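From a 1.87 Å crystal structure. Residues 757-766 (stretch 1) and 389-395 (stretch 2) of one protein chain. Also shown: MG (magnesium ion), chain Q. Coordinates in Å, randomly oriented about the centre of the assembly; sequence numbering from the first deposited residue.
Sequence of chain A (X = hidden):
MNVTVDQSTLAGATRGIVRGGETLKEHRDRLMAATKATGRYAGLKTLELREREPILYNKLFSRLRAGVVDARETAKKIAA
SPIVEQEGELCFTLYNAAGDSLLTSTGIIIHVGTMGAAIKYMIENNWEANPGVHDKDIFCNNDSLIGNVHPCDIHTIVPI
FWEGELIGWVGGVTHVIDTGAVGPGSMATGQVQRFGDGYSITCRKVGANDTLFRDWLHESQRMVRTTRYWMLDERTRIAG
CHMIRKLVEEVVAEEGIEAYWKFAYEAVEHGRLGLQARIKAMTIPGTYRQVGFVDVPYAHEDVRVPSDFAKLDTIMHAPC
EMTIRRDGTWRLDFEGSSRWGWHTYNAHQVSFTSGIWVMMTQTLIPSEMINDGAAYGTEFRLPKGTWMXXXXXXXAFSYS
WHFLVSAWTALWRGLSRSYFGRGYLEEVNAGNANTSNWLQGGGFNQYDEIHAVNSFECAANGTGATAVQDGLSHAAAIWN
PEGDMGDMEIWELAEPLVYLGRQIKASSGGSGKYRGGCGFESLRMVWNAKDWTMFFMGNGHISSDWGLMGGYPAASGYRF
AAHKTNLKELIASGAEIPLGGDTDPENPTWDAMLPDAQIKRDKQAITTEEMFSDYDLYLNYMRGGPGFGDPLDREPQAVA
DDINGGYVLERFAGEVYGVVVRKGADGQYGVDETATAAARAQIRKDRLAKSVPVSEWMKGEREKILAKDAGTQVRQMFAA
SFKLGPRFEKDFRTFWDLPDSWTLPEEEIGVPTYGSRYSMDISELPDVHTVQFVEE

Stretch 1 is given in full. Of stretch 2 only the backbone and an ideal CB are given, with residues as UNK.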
# COMPACT_ATOMS: atom_id res chain seq x y z
N ARG A 757 -16.49 20.09 -6.63
CA ARG A 757 -17.55 19.79 -7.60
C ARG A 757 -17.40 18.37 -8.17
O ARG A 757 -18.40 17.67 -8.33
CB ARG A 757 -17.56 20.82 -8.71
CG ARG A 757 -17.98 22.21 -8.22
CD ARG A 757 -17.93 23.34 -9.23
NE ARG A 757 -19.28 23.74 -9.72
CZ ARG A 757 -20.24 24.39 -9.03
NH1 ARG A 757 -20.06 24.76 -7.74
NH2 ARG A 757 -21.40 24.64 -9.63
N TYR A 758 -16.19 17.93 -8.46
CA TYR A 758 -15.94 16.61 -9.02
C TYR A 758 -15.52 15.62 -7.93
O TYR A 758 -14.54 15.85 -7.23
CB TYR A 758 -14.91 16.69 -10.13
CG TYR A 758 -15.45 17.43 -11.33
CD1 TYR A 758 -15.36 18.84 -11.42
CD2 TYR A 758 -16.13 16.75 -12.35
CE1 TYR A 758 -15.92 19.52 -12.50
CE2 TYR A 758 -16.68 17.42 -13.41
CZ TYR A 758 -16.56 18.81 -13.48
OH TYR A 758 -17.07 19.41 -14.60
N SER A 759 -16.28 14.52 -7.82
CA SER A 759 -15.99 13.46 -6.84
C SER A 759 -16.47 12.09 -7.39
O SER A 759 -17.40 12.04 -8.19
CB SER A 759 -16.64 13.80 -5.50
OG SER A 759 -18.04 13.96 -5.70
N MET A 760 -15.82 11.01 -6.98
CA MET A 760 -16.17 9.66 -7.41
C MET A 760 -16.22 8.74 -6.19
O MET A 760 -15.18 8.45 -5.58
CB MET A 760 -15.15 9.17 -8.45
CG MET A 760 -15.46 7.84 -9.11
SD MET A 760 -14.03 7.14 -10.06
CE MET A 760 -14.90 5.88 -11.00
N ASP A 761 -17.42 8.29 -5.85
CA ASP A 761 -17.65 7.41 -4.70
C ASP A 761 -17.16 5.97 -4.93
O ASP A 761 -17.15 5.49 -6.06
CB ASP A 761 -19.14 7.42 -4.31
CG ASP A 761 -19.39 6.75 -2.96
OD1 ASP A 761 -19.03 7.35 -1.93
OD2 ASP A 761 -19.92 5.60 -2.93
N ILE A 762 -16.77 5.28 -3.85
CA ILE A 762 -16.36 3.87 -3.93
C ILE A 762 -17.44 2.96 -4.55
O ILE A 762 -17.11 2.00 -5.23
CB ILE A 762 -15.87 3.33 -2.57
CG1 ILE A 762 -15.19 1.96 -2.72
CG2 ILE A 762 -17.00 3.23 -1.54
CD1 ILE A 762 -14.00 1.93 -3.67
N SER A 763 -18.72 3.28 -4.35
CA SER A 763 -19.80 2.47 -4.96
C SER A 763 -19.88 2.55 -6.49
O SER A 763 -20.58 1.75 -7.08
CB SER A 763 -21.17 2.83 -4.37
OG SER A 763 -21.45 4.23 -4.65
N GLU A 764 -19.18 3.49 -7.13
CA GLU A 764 -19.07 3.56 -8.58
C GLU A 764 -18.11 2.52 -9.18
O GLU A 764 -18.11 2.33 -10.37
CB GLU A 764 -18.69 5.00 -9.04
CG GLU A 764 -19.76 6.02 -8.62
CD GLU A 764 -19.38 7.47 -8.86
OE1 GLU A 764 -18.96 7.72 -10.01
OE2 GLU A 764 -19.47 8.34 -7.92
N LEU A 765 -17.27 1.85 -8.37
CA LEU A 765 -16.39 0.82 -8.93
C LEU A 765 -17.15 -0.50 -9.14
O LEU A 765 -18.18 -0.74 -8.48
CB LEU A 765 -15.16 0.62 -8.05
CG LEU A 765 -14.16 1.78 -7.91
CD1 LEU A 765 -12.91 1.32 -7.18
CD2 LEU A 765 -13.74 2.41 -9.23
N PRO A 766 -16.67 -1.37 -10.05
CA PRO A 766 -17.50 -2.55 -10.39
C PRO A 766 -17.67 -3.55 -9.25
O PRO A 766 -16.70 -3.79 -8.49
CB PRO A 766 -16.71 -3.22 -11.54
CG PRO A 766 -15.89 -2.09 -12.14
CD PRO A 766 -15.51 -1.24 -10.96
N UNK A 389 -19.40 11.86 5.95
CA UNK A 389 -19.99 10.88 4.99
C UNK A 389 -19.48 11.24 3.58
O UNK A 389 -20.25 11.68 2.72
CB UNK A 389 -21.52 10.90 5.04
N UNK A 390 -18.17 11.06 3.34
CA UNK A 390 -17.59 11.54 2.08
C UNK A 390 -18.05 10.78 0.87
O UNK A 390 -18.43 9.61 0.98
CB UNK A 390 -16.06 11.47 2.15
N UNK A 391 -17.94 11.42 -0.28
CA UNK A 391 -18.37 10.87 -1.57
C UNK A 391 -17.21 10.73 -2.56
O UNK A 391 -17.42 10.79 -3.80
CB UNK A 391 -19.46 11.76 -2.18
N UNK A 392 -15.98 10.55 -2.05
CA UNK A 392 -14.80 10.39 -2.91
C UNK A 392 -13.86 9.33 -2.38
O UNK A 392 -13.42 9.39 -1.23
CB UNK A 392 -14.05 11.72 -3.04
N UNK A 393 -13.51 8.38 -3.24
CA UNK A 393 -12.73 7.21 -2.87
C UNK A 393 -11.26 7.49 -2.64
O UNK A 393 -10.54 6.56 -2.31
CB UNK A 393 -12.87 6.14 -3.96
N UNK A 394 -10.80 8.74 -2.82
CA UNK A 394 -9.39 9.11 -2.59
C UNK A 394 -9.05 9.65 -1.21
O UNK A 394 -7.88 9.90 -0.96
CB UNK A 394 -8.98 10.16 -3.62
N UNK A 395 -10.05 9.83 -0.33
CA UNK A 395 -9.80 10.53 0.93
C UNK A 395 -8.84 9.72 1.84
O UNK A 395 -8.85 8.46 1.81
CB UNK A 395 -11.12 10.79 1.65
MG MG Q . -22.29 0.05 -6.51

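Position 389 lies beyond the reach of stretch 1: nothing comes within 5.5 Å of its ideal CB. The deposited residue is Asn389, whose amide is hydrogen-bonded elsewhere in the structure.

Position 390 is hardly more constrained. Its CB points sideways, and its phi of -69° with psi of 158° suits many residues, including proline, whose ring fixes phi near this value. It is Pro390.

At position 391 the CB points sideways, 4.4 Å from both Ser759 OG and Asp761 OD1. The serine hydroxyl invites a short polar side chain, an acceptor such as Asp or Asn, or a small hydroxyl. The residue is Asp391; with chi1 at 62° (p), its OD2 lies 3.1 Å from Ser759 OG in a weak hydrogen bond, and the hydroxyl proton has another acceptor within reach. Water 1 links the same neighbours, donating to Asp391 O at 2.9 Å and lying 3.1 Å from Ser759 OG.

Position 392 has its CB 4.1 Å from Ser759 CB, and beyond it the backbone N of Met760 offers a donor. A short acceptor, Asp or Asn, would suit. Asp392 adopts chi1 t, which brings its end nearer to stretch 1, and OD2 accepts from Met760 N at 3.1 Å. The other oxygen, OD1, accepts from the backbone N of position 394 at 2.9 Å, within the type I turn that starts here.

Position 393 points straight toward stretch 1, its CB 3.6 Å from Met760 O and 4.0 Å from Ile762 N. Its own N donates to Met760 O at 2.9 Å, which any residue but proline could do. Ahead lie Met760 and Leu765, a greasy lining that suits Leu, Met or a long aliphatic stem with a polar tip. Arg393 supplies the last, its chi2 and chi3 both t. NE lies 3.6 Å from Met760 SD in a weak hydrogen bond near the guanidinium plane, and Leu765 CD2 covers one face, 3.7 Å from NE. The terminal nitrogens are satisfied elsewhere in the structure.

Position 394 points sideways, with nothing near its CB; only a long side chain could approach Tyr758 O, where a donor would be favoured. Arg394 forms a salt bridge with Asp392, NE to OD1 at 2.9 Å, with NH2 donating to Asp392 OD2 at 3.0 Å. This holds the carboxylate that receives Met760 N, while water 2 accepts from NH2 and donates weakly to Tyr758 O.

Position 395 ends the turn out of reach; it is Val395.

Stretch 2 (389-395) NPDDRRV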
# COMPACT_ATOMS: atom_id res chain seq x y z
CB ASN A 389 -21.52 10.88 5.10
CG ASN A 389 -22.20 9.80 4.28
OD1 ASN A 389 -21.58 8.80 3.81
ND2 ASN A 389 -23.50 10.00 4.06
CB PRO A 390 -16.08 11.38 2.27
CG PRO A 390 -15.87 11.15 3.73
CD PRO A 390 -17.12 10.52 4.26
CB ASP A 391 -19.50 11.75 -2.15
CG ASP A 391 -19.04 13.22 -2.41
OD1 ASP A 391 -17.97 13.65 -1.99
OD2 ASP A 391 -19.77 13.95 -3.12
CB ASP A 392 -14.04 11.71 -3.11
CG ASP A 392 -13.02 11.63 -4.24
OD1 ASP A 392 -11.91 11.06 -4.06
OD2 ASP A 392 -13.34 12.08 -5.37
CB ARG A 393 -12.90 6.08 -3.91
CG ARG A 393 -12.32 6.34 -5.28
CD ARG A 393 -12.66 5.18 -6.22
NE ARG A 393 -12.12 5.34 -7.57
CZ ARG A 393 -10.88 5.03 -7.95
NH1 ARG A 393 -10.52 5.22 -9.21
NH2 ARG A 393 -9.97 4.55 -7.11
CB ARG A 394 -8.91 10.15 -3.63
CG ARG A 394 -8.91 9.61 -5.06
CD ARG A 394 -8.72 10.72 -6.09
NE ARG A 394 -9.83 11.62 -6.04
CZ ARG A 394 -9.90 12.80 -6.66
NH1 ARG A 394 -8.89 13.24 -7.40
NH2 ARG A 394 -10.97 13.54 -6.50
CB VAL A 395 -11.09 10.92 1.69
CG1 VAL A 395 -11.93 11.89 0.84
CG2 VAL A 395 -11.92 9.71 2.10
O HOH W 1 -19.50 11.21 -5.72
O HOH W 2 -11.34 16.37 -7.90
O HOH W 3 -21.03 -0.78 -8.31
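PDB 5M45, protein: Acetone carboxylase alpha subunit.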